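Local coordinates for tapirin (Caldicellulosiruptor hydrothermalis, PDB 6N2C), which binds cellulose and probably helps this extremely thermophilic bacterium adhere to it, through a C-terminal beta-helix domain that carries a zinc ion, at residues 201-207 with 225-231; 215-221 with 241-247; 334-340 with 355-361; 341-347 with 363-369. One frame throughout, in Å; residues are numbered along the deposited sequence.

Contact 1: residues 201-207 with 225-231; sequences TVTTRNM and YTIKADN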
# COMPACT_ATOMS: atom_id res chain seq x y z
N THR A 201 3.64 1.07 -18.40
CA THR A 201 4.09 2.16 -17.56
C THR A 201 2.95 3.16 -17.46
O THR A 201 2.45 3.58 -18.49
CB THR A 201 5.31 2.84 -18.15
OG1 THR A 201 6.40 1.88 -18.27
CG2 THR A 201 5.79 3.93 -17.31
N VAL A 202 2.53 3.44 -16.25
CA VAL A 202 1.38 4.35 -15.98
C VAL A 202 1.95 5.56 -15.24
O VAL A 202 2.53 5.41 -14.19
CB VAL A 202 0.32 3.68 -15.12
CG1 VAL A 202 -0.81 4.65 -14.74
CG2 VAL A 202 -0.24 2.45 -15.78
N THR A 203 1.63 6.79 -15.73
CA THR A 203 1.87 8.04 -15.04
C THR A 203 0.49 8.65 -14.84
O THR A 203 -0.21 8.87 -15.82
CB THR A 203 2.79 8.96 -15.83
OG1 THR A 203 4.01 8.28 -16.20
CG2 THR A 203 3.17 10.21 -15.01
N THR A 204 0.10 8.85 -13.59
CA THR A 204 -1.24 9.34 -13.29
C THR A 204 -1.28 10.25 -12.14
O THR A 204 -0.30 10.42 -11.38
CB THR A 204 -2.22 8.18 -13.17
OG1 THR A 204 -3.59 8.70 -13.22
CG2 THR A 204 -2.05 7.51 -11.80
N ARG A 205 -2.43 10.89 -11.93
CA ARG A 205 -2.67 11.60 -10.70
C ARG A 205 -3.36 10.62 -9.80
O ARG A 205 -2.64 9.90 -9.05
CB ARG A 205 -3.50 12.90 -10.85
CG ARG A 205 -2.81 14.02 -11.52
CD ARG A 205 -3.65 15.27 -11.33
NE ARG A 205 -3.81 15.71 -9.93
CZ ARG A 205 -4.33 16.88 -9.58
NH1 ARG A 205 -4.82 17.73 -10.49
NH2 ARG A 205 -4.42 17.19 -8.29
N ASN A 206 -4.68 10.46 -9.93
CA ASN A 206 -5.41 9.47 -9.10
C ASN A 206 -5.90 8.27 -9.85
O ASN A 206 -6.22 8.37 -11.03
CB ASN A 206 -6.48 10.21 -8.33
CG ASN A 206 -5.86 11.27 -7.42
OD1 ASN A 206 -4.84 11.01 -6.77
ND2 ASN A 206 -6.46 12.51 -7.36
N MET A 207 -6.02 7.11 -9.14
CA MET A 207 -6.50 5.90 -9.77
C MET A 207 -7.38 5.17 -8.77
O MET A 207 -7.10 5.22 -7.56
CB MET A 207 -5.29 4.96 -10.14
CG MET A 207 -5.70 3.57 -10.58
SD MET A 207 -4.30 2.53 -11.26
CE MET A 207 -3.02 3.76 -10.94
N TYR A 225 9.58 3.45 -13.71
CA TYR A 225 8.55 2.96 -12.79
C TYR A 225 7.54 2.30 -13.62
O TYR A 225 7.46 2.52 -14.84
CB TYR A 225 7.97 4.09 -11.92
CG TYR A 225 7.47 5.24 -12.74
CD1 TYR A 225 6.28 5.18 -13.39
CD2 TYR A 225 8.19 6.43 -12.76
CE1 TYR A 225 5.80 6.25 -14.14
CE2 TYR A 225 7.76 7.52 -13.51
CZ TYR A 225 6.57 7.45 -14.18
OH TYR A 225 6.15 8.52 -14.95
N THR A 226 6.81 1.41 -13.00
CA THR A 226 5.63 0.83 -13.53
C THR A 226 4.42 1.77 -13.34
O THR A 226 3.59 1.93 -14.26
CB THR A 226 5.34 -0.49 -12.84
OG1 THR A 226 6.56 -1.29 -12.93
CG2 THR A 226 4.24 -1.19 -13.49
N ILE A 227 4.20 2.21 -12.11
CA ILE A 227 3.09 3.17 -11.85
C ILE A 227 3.68 4.28 -11.00
O ILE A 227 4.31 4.04 -9.98
CB ILE A 227 1.95 2.54 -11.06
CG1 ILE A 227 1.32 1.42 -11.85
CG2 ILE A 227 0.91 3.60 -10.71
CD1 ILE A 227 0.18 0.75 -11.02
N LYS A 228 3.40 5.53 -11.41
CA LYS A 228 3.63 6.69 -10.61
C LYS A 228 2.24 7.39 -10.45
O LYS A 228 1.59 7.65 -11.44
CB LYS A 228 4.63 7.61 -11.25
CG LYS A 228 4.87 8.82 -10.38
CD LYS A 228 5.83 9.79 -11.06
CE LYS A 228 6.05 11.06 -10.25
NZ LYS A 228 6.65 10.76 -8.88
N ALA A 229 1.85 7.62 -9.22
CA ALA A 229 0.51 8.19 -8.91
C ALA A 229 0.57 9.06 -7.72
O ALA A 229 1.37 8.88 -6.84
CB ALA A 229 -0.43 7.02 -8.64
N ASP A 230 -0.40 9.99 -7.58
CA ASP A 230 -0.61 10.66 -6.33
C ASP A 230 -1.33 9.78 -5.33
O ASP A 230 -0.99 9.73 -4.14
CB ASP A 230 -1.57 11.89 -6.53
CG ASP A 230 -0.98 13.02 -7.38
OD1 ASP A 230 0.22 13.02 -7.61
OD2 ASP A 230 -1.77 13.94 -7.68
N ASN A 231 -2.38 9.10 -5.79
CA ASN A 231 -3.21 8.27 -4.92
C ASN A 231 -3.68 7.06 -5.70
O ASN A 231 -3.97 7.18 -6.91
CB ASN A 231 -4.47 8.96 -4.33
CG ASN A 231 -4.14 10.21 -3.49
OD1 ASN A 231 -3.73 10.10 -2.35
ND2 ASN A 231 -4.27 11.39 -4.10
O HOH W 1 -4.47 14.38 -6.19
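Y225 meets residues 201-207 with the edge of its ring, where the T203 hydroxyl lies in the ring plane. The 2.5 Å between T203 OG1 and Y225 OH indicates a hydrogen bond, though it is so short that its exact length is doubtful, and either hydroxyl could be the donor. A chi1 of 53° puts CG of Y225 between its own backbone N and carbonyl carbon, which turns the ring so that its edge meets V202 O, 3.4 Å from Y225 CE1. K228 CB lies over one face of the ring, toward the rim.

N231 secures the far end. Its ND2 gives a hydrogen bond of 2.8 Å to N206 OD1; the acceptor lies in the N231 amide plane, whereas the donor stands above the carbonyl plane of N206. The two amides run side by side, and D177 also takes a bond from N231 ND2. At the corner D230 N binds R205 O at 2.7 Å, while D230 OD2 and R205 NE form a long salt bridge of 3.5 Å.

Between these ends the backbones pair in parallel: the axes of the short strands 201-203 and 227-229 approach to 4.8 Å, 8° from parallel, with V202 and I227 packed on one face. Such in-register pairing, continued round a corner by N206 with N231, is the hallmark of successive coils of a parallel beta-helix; here the T203 side chain comes about 4 Å from that of the zinc ligand E551.

Contact 2: residues 215-221 with 241-247; sequences LRSDNNR and FGGNNKV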
# COMPACT_ATOMS: atom_id res chain seq x y z
N LEU A 215 -1.09 -6.18 -11.57
CA LEU A 215 0.03 -6.01 -12.41
C LEU A 215 0.58 -7.39 -12.88
O LEU A 215 0.39 -8.43 -12.21
CB LEU A 215 1.17 -5.31 -11.71
CG LEU A 215 0.89 -3.87 -11.31
CD1 LEU A 215 2.12 -3.39 -10.57
CD2 LEU A 215 0.76 -3.01 -12.55
N ARG A 216 1.21 -7.35 -14.03
CA ARG A 216 1.96 -8.51 -14.60
C ARG A 216 3.41 -8.20 -14.48
O ARG A 216 3.80 -7.07 -14.29
CB ARG A 216 1.55 -8.84 -16.05
CG ARG A 216 0.05 -9.02 -16.21
CD ARG A 216 -0.52 -10.13 -15.31
NE ARG A 216 -1.91 -10.48 -15.65
CZ ARG A 216 -2.65 -11.31 -14.94
NH1 ARG A 216 -2.14 -11.91 -13.84
NH2 ARG A 216 -3.91 -11.52 -15.32
N SER A 217 4.25 -9.21 -14.63
CA SER A 217 5.66 -9.02 -14.53
C SER A 217 6.23 -8.10 -15.62
O SER A 217 5.75 -8.07 -16.79
CB SER A 217 6.40 -10.38 -14.59
OG SER A 217 6.40 -10.81 -15.95
N ASP A 218 7.21 -7.31 -15.23
CA ASP A 218 7.95 -6.45 -16.11
C ASP A 218 9.27 -7.13 -16.48
O ASP A 218 10.17 -7.30 -15.70
CB ASP A 218 8.19 -5.12 -15.49
CG ASP A 218 6.91 -4.23 -15.43
OD1 ASP A 218 5.91 -4.48 -16.18
OD2 ASP A 218 6.93 -3.34 -14.56
N ASN A 219 9.35 -7.54 -17.72
CA ASN A 219 10.49 -8.29 -18.23
C ASN A 219 11.21 -7.50 -19.29
O ASN A 219 12.28 -7.89 -19.70
CB ASN A 219 10.02 -9.69 -18.80
CG ASN A 219 8.74 -9.61 -19.65
OD1 ASN A 219 8.72 -8.92 -20.68
ND2 ASN A 219 7.64 -10.28 -19.20
N ASN A 220 10.62 -6.39 -19.73
CA ASN A 220 11.14 -5.54 -20.79
C ASN A 220 10.45 -4.14 -20.70
O ASN A 220 9.82 -3.69 -21.65
CB ASN A 220 10.88 -6.19 -22.16
CG ASN A 220 11.50 -5.40 -23.32
OD1 ASN A 220 12.47 -4.69 -23.14
ND2 ASN A 220 10.91 -5.53 -24.51
N ARG A 221 10.53 -3.50 -19.52
CA ARG A 221 9.83 -2.24 -19.26
C ARG A 221 10.93 -1.14 -19.32
O ARG A 221 11.89 -1.16 -18.51
CB ARG A 221 9.11 -2.25 -17.91
CG ARG A 221 8.16 -1.08 -17.71
CD ARG A 221 8.01 -0.66 -16.26
NE ARG A 221 9.25 -0.26 -15.57
CZ ARG A 221 9.90 -0.94 -14.60
NH1 ARG A 221 11.01 -0.44 -14.08
NH2 ARG A 221 9.47 -2.10 -14.14
N PHE A 241 1.01 -7.36 -7.16
CA PHE A 241 2.21 -7.16 -7.96
C PHE A 241 2.51 -8.42 -8.78
O PHE A 241 2.12 -9.53 -8.37
CB PHE A 241 3.45 -6.89 -7.11
CG PHE A 241 3.52 -5.51 -6.47
CD1 PHE A 241 2.79 -5.20 -5.36
CD2 PHE A 241 4.30 -4.57 -7.00
CE1 PHE A 241 2.79 -3.94 -4.81
CE2 PHE A 241 4.36 -3.33 -6.42
CZ PHE A 241 3.58 -2.97 -5.37
N GLY A 242 3.20 -8.28 -9.90
CA GLY A 242 3.55 -9.42 -10.77
C GLY A 242 4.99 -9.81 -10.88
O GLY A 242 5.33 -10.97 -11.24
N GLY A 243 5.86 -8.89 -10.53
CA GLY A 243 7.32 -9.07 -10.57
C GLY A 243 8.09 -8.00 -11.25
O GLY A 243 7.69 -7.55 -12.33
N ASN A 244 9.16 -7.53 -10.59
CA ASN A 244 9.97 -6.46 -11.10
C ASN A 244 9.16 -5.14 -11.39
O ASN A 244 9.58 -4.32 -12.23
CB ASN A 244 10.73 -6.90 -12.34
CG ASN A 244 11.88 -6.02 -12.65
OD1 ASN A 244 12.67 -5.62 -11.79
ND2 ASN A 244 12.02 -5.73 -13.93
N ASN A 245 8.08 -4.97 -10.64
CA ASN A 245 7.21 -3.76 -10.79
C ASN A 245 7.68 -2.75 -9.80
O ASN A 245 7.96 -3.10 -8.57
CB ASN A 245 5.79 -4.07 -10.47
CG ASN A 245 5.20 -5.18 -11.33
OD1 ASN A 245 4.55 -6.06 -10.80
ND2 ASN A 245 5.33 -5.12 -12.66
N LYS A 246 7.71 -1.47 -10.21
CA LYS A 246 8.16 -0.38 -9.34
C LYS A 246 7.03 0.67 -9.25
O LYS A 246 6.74 1.34 -10.26
CB LYS A 246 9.46 0.25 -9.84
CG LYS A 246 10.54 -0.73 -10.38
CD LYS A 246 11.11 -1.67 -9.37
CE LYS A 246 12.11 -2.61 -10.04
NZ LYS A 246 12.94 -3.28 -8.99
N VAL A 247 6.46 0.82 -8.07
CA VAL A 247 5.20 1.63 -7.86
C VAL A 247 5.57 2.74 -6.91
O VAL A 247 6.16 2.49 -5.86
CB VAL A 247 4.08 0.78 -7.31
CG1 VAL A 247 2.84 1.63 -6.94
CG2 VAL A 247 3.65 -0.25 -8.35
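This is a polar loop-to-loop contact between adjacent coils of the beta-helix, in which N245 and N244 hold residues 215-221 against residues 241-247, a loop leading into strand 246-249. The evidence is a set of bonds centred on the N245 amide. Its ND2 donates to R216 O at 3.0 Å, nearly straight at 173°, and to D218 OD2 at 3.1 Å, meeting the latter from above the carboxylate plane. On the other end of the amide, OD1 accepts G242 N at 2.7 Å and G243 N at 3.1 Å, so four bonds fix its rotation. An aspartate in its place would probably leave R216 O without its donor and set a second negative charge beside D218.

D218 OD2 is gripped from the other face of its plane by R221 NH2, and T226 OG1 binds it too. R221 NH2 also reaches N244 O at 2.9 Å, in the carbonyl plane, while N244 ND2 donates to D218 O. A CB on G242 would clash with the backbone of R216 and S217.

L215 CD1 adds an apolar contact, 4.1 Å from V247 CG2, and comes near the F241 ring. The contact thus follows strands 213-214 and 239-240 and leads into strand 246-249, with F241 stacked on F261 of the next coil.

Contact 3: residues 334-340 with 355-361; sequences LFGGDIE and VYANNLD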
# COMPACT_ATOMS: atom_id res chain seq x y z
N LEU A 334 6.72 1.09 16.05
CA LEU A 334 5.81 0.01 15.70
C LEU A 334 4.70 -0.01 16.69
O LEU A 334 4.94 0.01 17.93
CB LEU A 334 6.52 -1.35 15.75
CG LEU A 334 7.61 -1.59 14.69
CD1 LEU A 334 8.16 -3.00 14.79
CD2 LEU A 334 7.01 -1.41 13.33
N PHE A 335 3.46 -0.17 16.21
CA PHE A 335 2.28 -0.29 17.04
C PHE A 335 1.59 -1.63 16.74
O PHE A 335 0.83 -1.73 15.75
CB PHE A 335 1.25 0.89 16.81
CG PHE A 335 1.82 2.27 17.07
CD1 PHE A 335 1.99 2.69 18.35
CD2 PHE A 335 2.22 3.09 16.06
CE1 PHE A 335 2.50 3.94 18.65
CE2 PHE A 335 2.76 4.33 16.34
CZ PHE A 335 2.88 4.77 17.65
N GLY A 336 1.83 -2.64 17.57
CA GLY A 336 1.14 -3.87 17.50
C GLY A 336 -0.00 -3.96 18.43
O GLY A 336 -0.16 -3.02 19.29
N GLY A 337 -0.76 -5.07 18.43
CA GLY A 337 -0.58 -6.22 17.57
C GLY A 337 0.46 -7.16 18.13
O GLY A 337 1.25 -6.80 19.04
N ASP A 338 0.54 -8.33 17.50
CA ASP A 338 1.56 -9.29 17.86
C ASP A 338 2.66 -9.28 16.84
O ASP A 338 2.44 -9.06 15.62
CB ASP A 338 0.91 -10.72 17.93
CG ASP A 338 -0.15 -10.86 18.99
OD1 ASP A 338 -0.16 -10.13 20.01
OD2 ASP A 338 -0.93 -11.80 18.84
N ILE A 339 3.86 -9.56 17.33
CA ILE A 339 5.03 -9.56 16.53
C ILE A 339 5.69 -10.94 16.69
O ILE A 339 5.85 -11.40 17.84
CB ILE A 339 5.99 -8.55 17.03
CG1 ILE A 339 5.44 -7.12 16.94
CG2 ILE A 339 7.25 -8.58 16.18
CD1 ILE A 339 6.44 -6.01 17.32
N GLU A 340 6.04 -11.60 15.57
CA GLU A 340 6.66 -12.92 15.67
C GLU A 340 7.87 -12.90 14.73
O GLU A 340 7.73 -12.63 13.52
CB GLU A 340 5.64 -14.00 15.34
CG GLU A 340 6.25 -15.40 15.31
CD GLU A 340 5.21 -16.45 14.92
OE1 GLU A 340 3.99 -16.15 14.83
OE2 GLU A 340 5.60 -17.59 14.78
N VAL A 355 8.99 0.17 20.11
CA VAL A 355 8.14 -0.89 19.64
C VAL A 355 7.12 -1.21 20.70
O VAL A 355 7.50 -1.39 21.89
CB VAL A 355 8.99 -2.15 19.35
CG1 VAL A 355 8.08 -3.39 19.12
CG2 VAL A 355 9.90 -1.88 18.21
N TYR A 356 5.83 -1.14 20.35
CA TYR A 356 4.73 -1.61 21.18
C TYR A 356 4.06 -2.87 20.63
O TYR A 356 3.78 -2.96 19.45
CB TYR A 356 3.65 -0.54 21.27
CG TYR A 356 4.11 0.80 21.83
CD1 TYR A 356 4.13 1.05 23.23
CD2 TYR A 356 4.47 1.82 21.00
CE1 TYR A 356 4.56 2.30 23.70
CE2 TYR A 356 4.82 3.05 21.47
CZ TYR A 356 4.88 3.28 22.82
OH TYR A 356 5.29 4.49 23.27
N ALA A 357 3.83 -3.82 21.49
CA ALA A 357 3.19 -5.05 21.17
C ALA A 357 2.35 -5.60 22.27
O ALA A 357 2.41 -5.25 23.46
CB ALA A 357 4.27 -6.11 20.81
N ASN A 358 1.40 -6.43 21.85
CA ASN A 358 0.69 -7.34 22.74
C ASN A 358 1.63 -8.55 22.98
O ASN A 358 2.40 -8.53 23.92
CB ASN A 358 -0.64 -7.71 22.11
CG ASN A 358 -1.42 -8.65 22.97
OD1 ASN A 358 -1.38 -8.53 24.19
ND2 ASN A 358 -2.14 -9.58 22.37
N ASN A 359 1.63 -9.56 22.10
CA ASN A 359 2.60 -10.65 22.19
C ASN A 359 3.81 -10.37 21.37
O ASN A 359 3.73 -9.87 20.25
CB ASN A 359 1.96 -11.98 21.80
CG ASN A 359 0.81 -12.32 22.72
OD1 ASN A 359 0.88 -12.10 23.94
ND2 ASN A 359 -0.27 -12.76 22.15
N LEU A 360 5.00 -10.64 21.94
CA LEU A 360 6.24 -10.48 21.19
C LEU A 360 6.96 -11.83 21.27
O LEU A 360 7.31 -12.29 22.39
CB LEU A 360 7.10 -9.36 21.79
CG LEU A 360 8.51 -9.27 21.20
CD1 LEU A 360 8.57 -9.08 19.68
CD2 LEU A 360 9.36 -8.22 21.84
N ASP A 361 7.16 -12.48 20.14
CA ASP A 361 7.78 -13.83 20.15
C ASP A 361 9.02 -13.78 19.31
O ASP A 361 8.97 -13.25 18.21
CB ASP A 361 6.83 -14.84 19.49
CG ASP A 361 5.62 -15.22 20.34
OD1 ASP A 361 5.03 -14.35 20.99
OD2 ASP A 361 5.24 -16.46 20.31
O HOH W 2 3.68 -12.99 18.89
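The rings of F335 and Y356 lie nearly parallel, their planes 6° apart, yet centroids 5.6 Å apart show that they are displaced along their planes and barely overlap. Their meeting atoms are F335 CE1 and Y356 CD2, 3.7 Å apart. At the edge of the Y356 ring, near its plane, sits L334 O. Y377 meets the Y356 ring from the next coil, and the loop residues Y446 and P447 touch F335.

A second set of flat groups gathers round D338. Its carboxylate runs alongside the amides of N358 and N359, tilted by about 30° from both. OD1 of D338 accepts N359 N at 2.8 Å from above the carboxylate plane, and a weak bond from N358 ND2 at 3.1 Å. With CG anti to its carbonyl carbon (chi1 -63°), the D338 carboxylate is carried over this corner, where G336 and G337 are joined by a cis peptide and G337 O receives N358 N.

On the face of L334, V355 and L360, I339 packs inward: its CD1 touches V355 CG1 at 3.6 Å, and its CB touches L360 CD1 at 3.7 Å.

The chemistry therefore divides. Isoleucine, valine and leucines build an apolar core; the aromatic rings lie on the other face, by the loop with Y446 and P447, and the acids E340 and D361 are partly exposed. D338 OD1 takes neutral N-H donors across the contact, which would probably help stabilise its charge; E340 is salt-bridged to K318 and R342.

Contact 4: residues 341-347 with 363-369; sequences IRNDGIL and IGSSATI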
# COMPACT_ATOMS: atom_id res chain seq x y z
N ILE A 341 9.08 -13.14 15.27
CA ILE A 341 10.29 -13.17 14.49
C ILE A 341 10.82 -14.60 14.62
O ILE A 341 11.01 -15.07 15.74
CB ILE A 341 11.31 -12.17 15.06
CG1 ILE A 341 10.65 -10.77 15.20
CG2 ILE A 341 12.57 -12.11 14.27
CD1 ILE A 341 11.53 -9.72 15.77
N ARG A 342 10.95 -15.28 13.49
CA ARG A 342 11.47 -16.64 13.51
C ARG A 342 12.33 -16.87 12.29
O ARG A 342 12.62 -15.96 11.51
CB ARG A 342 10.33 -17.61 13.63
CG ARG A 342 9.46 -17.75 12.45
CD ARG A 342 8.58 -19.01 12.58
NE ARG A 342 7.78 -19.03 13.79
CZ ARG A 342 7.84 -19.94 14.80
NH1 ARG A 342 7.05 -19.75 15.85
NH2 ARG A 342 8.64 -21.03 14.83
N ASN A 343 12.90 -18.07 12.21
CA ASN A 343 13.87 -18.37 11.10
C ASN A 343 14.90 -17.28 10.99
O ASN A 343 15.56 -16.96 11.95
CB ASN A 343 13.05 -18.64 9.81
CG ASN A 343 12.06 -19.78 9.99
OD1 ASN A 343 12.27 -20.63 10.83
ND2 ASN A 343 10.99 -19.79 9.23
N ASP A 344 15.11 -16.71 9.79
CA ASP A 344 16.09 -15.69 9.54
C ASP A 344 15.55 -14.21 9.70
O ASP A 344 16.18 -13.21 9.25
CB ASP A 344 16.59 -15.84 8.09
CG ASP A 344 17.53 -17.08 7.91
OD1 ASP A 344 18.21 -17.42 8.89
OD2 ASP A 344 17.53 -17.68 6.79
N GLY A 345 14.44 -14.11 10.41
CA GLY A 345 13.86 -12.78 10.58
C GLY A 345 14.82 -11.83 11.21
O GLY A 345 15.48 -12.16 12.20
N ILE A 346 14.93 -10.62 10.66
CA ILE A 346 15.73 -9.56 11.22
C ILE A 346 14.85 -8.25 11.35
O ILE A 346 14.26 -7.81 10.36
CB ILE A 346 16.90 -9.19 10.32
CG1 ILE A 346 17.81 -10.41 10.15
CG2 ILE A 346 17.68 -8.02 10.94
CD1 ILE A 346 18.96 -10.16 9.19
N LEU A 347 14.84 -7.68 12.54
CA LEU A 347 14.30 -6.30 12.82
C LEU A 347 15.47 -5.47 13.27
O LEU A 347 16.09 -5.75 14.34
CB LEU A 347 13.27 -6.31 13.95
CG LEU A 347 12.65 -4.96 14.40
CD1 LEU A 347 12.03 -4.26 13.20
CD2 LEU A 347 11.72 -5.14 15.55
N ILE A 363 12.08 -16.46 18.06
CA ILE A 363 12.10 -17.95 18.04
C ILE A 363 13.29 -18.40 17.25
O ILE A 363 13.39 -18.13 16.02
CB ILE A 363 10.84 -18.60 17.46
CG1 ILE A 363 9.54 -18.09 18.11
CG2 ILE A 363 10.90 -20.13 17.61
CD1 ILE A 363 9.38 -18.27 19.60
N GLY A 364 14.26 -19.05 17.93
CA GLY A 364 15.43 -19.57 17.27
C GLY A 364 16.65 -18.71 17.21
O GLY A 364 16.64 -17.51 17.34
N SER A 365 17.77 -19.38 16.94
CA SER A 365 19.07 -18.82 17.02
C SER A 365 19.46 -17.81 15.91
O SER A 365 20.39 -17.03 16.10
CB SER A 365 20.13 -19.99 17.11
OG SER A 365 20.26 -20.64 15.86
N SER A 366 18.74 -17.79 14.78
CA SER A 366 18.95 -16.73 13.75
C SER A 366 17.94 -15.53 13.85
O SER A 366 18.11 -14.54 13.17
CB SER A 366 18.79 -17.33 12.35
OG SER A 366 19.78 -18.30 12.15
N ALA A 367 16.96 -15.62 14.72
CA ALA A 367 15.93 -14.50 14.87
C ALA A 367 16.63 -13.36 15.58
O ALA A 367 17.30 -13.57 16.62
CB ALA A 367 14.73 -14.95 15.64
N THR A 368 16.50 -12.16 15.02
CA THR A 368 17.34 -11.05 15.41
C THR A 368 16.55 -9.78 15.60
O THR A 368 15.74 -9.41 14.72
CB THR A 368 18.38 -10.77 14.34
OG1 THR A 368 19.23 -11.93 14.10
CG2 THR A 368 19.27 -9.66 14.73
N ILE A 369 16.78 -9.12 16.73
CA ILE A 369 16.47 -7.71 16.87
C ILE A 369 17.77 -6.97 17.10
O ILE A 369 18.42 -7.11 18.13
CB ILE A 369 15.44 -7.47 18.00
CG1 ILE A 369 14.14 -8.29 17.78
CG2 ILE A 369 15.15 -6.01 18.15
CD1 ILE A 369 13.08 -8.18 18.90
O HOH W 3 15.74 -18.56 14.22
O HOH W 4 12.67 -20.24 14.17
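I346 and L347 pair in parallel with T368 and I369, L347 N bonding T368 O at 2.9 Å and 171°, after each segment has made a turn: type II' from R342 to G345, type I from G364 to A367. At the other end I363 N bonds I341 O.

Inside, I341 crosses I369 at about a right angle, its CD1 3.6 Å from I369 CG1, while I341 CG2 rests 3.8 Å from A367 CB. With an alanine here, both methyl contacts would go, which is likely to open a gap beneath the two turns beside A367 and I369. The fit is close on its own side too, since a CB on G345 would clash with I341 CG2.

Outside, R342 lies alongside I363 and points the same way; I363 CB sits 4.0 Å above one face of the R342 guanidinium, toward its rim, and NH2 of R342 is 3.7 Å from I363 CG2. The charge of R342 is met by E340 in a salt bridge and by a cation-pi contact with W322. A water within bonding distance of N343 O and I363 O accepts from S366 N and probably bridges the turns.

Strand 346-349 is flanked by strand 326-328, where L347 touches M326 and L328; strand 368-371 is flanked by 388-391, where I369 packs on L389 and V391.

The four contacts fall into two pairs along the solenoid axis. Contacts 1 and 2 have centres 14 Å apart and meet at T226, whose N bonds K246 O and whose OG1 bonds D218 OD2; their segments alternate along the chain. The centres of contacts 3 and 4 are likewise 14 Å apart and their segments alternate, but they follow one another through strands 338-341 and 346-349, joined by I341 N to D361 O. The pairs come in series, and the centres of contacts 1 and 3 are about 33 Å apart, across the chain's centre. Contacts 1, 2 and 4 share one parallel face, through strands 227-229, 246-249, 346-349 and 368-371. Coil after coil is thus fastened by comparable pairings, producing one long rod, with contact 1 nearer the zinc end.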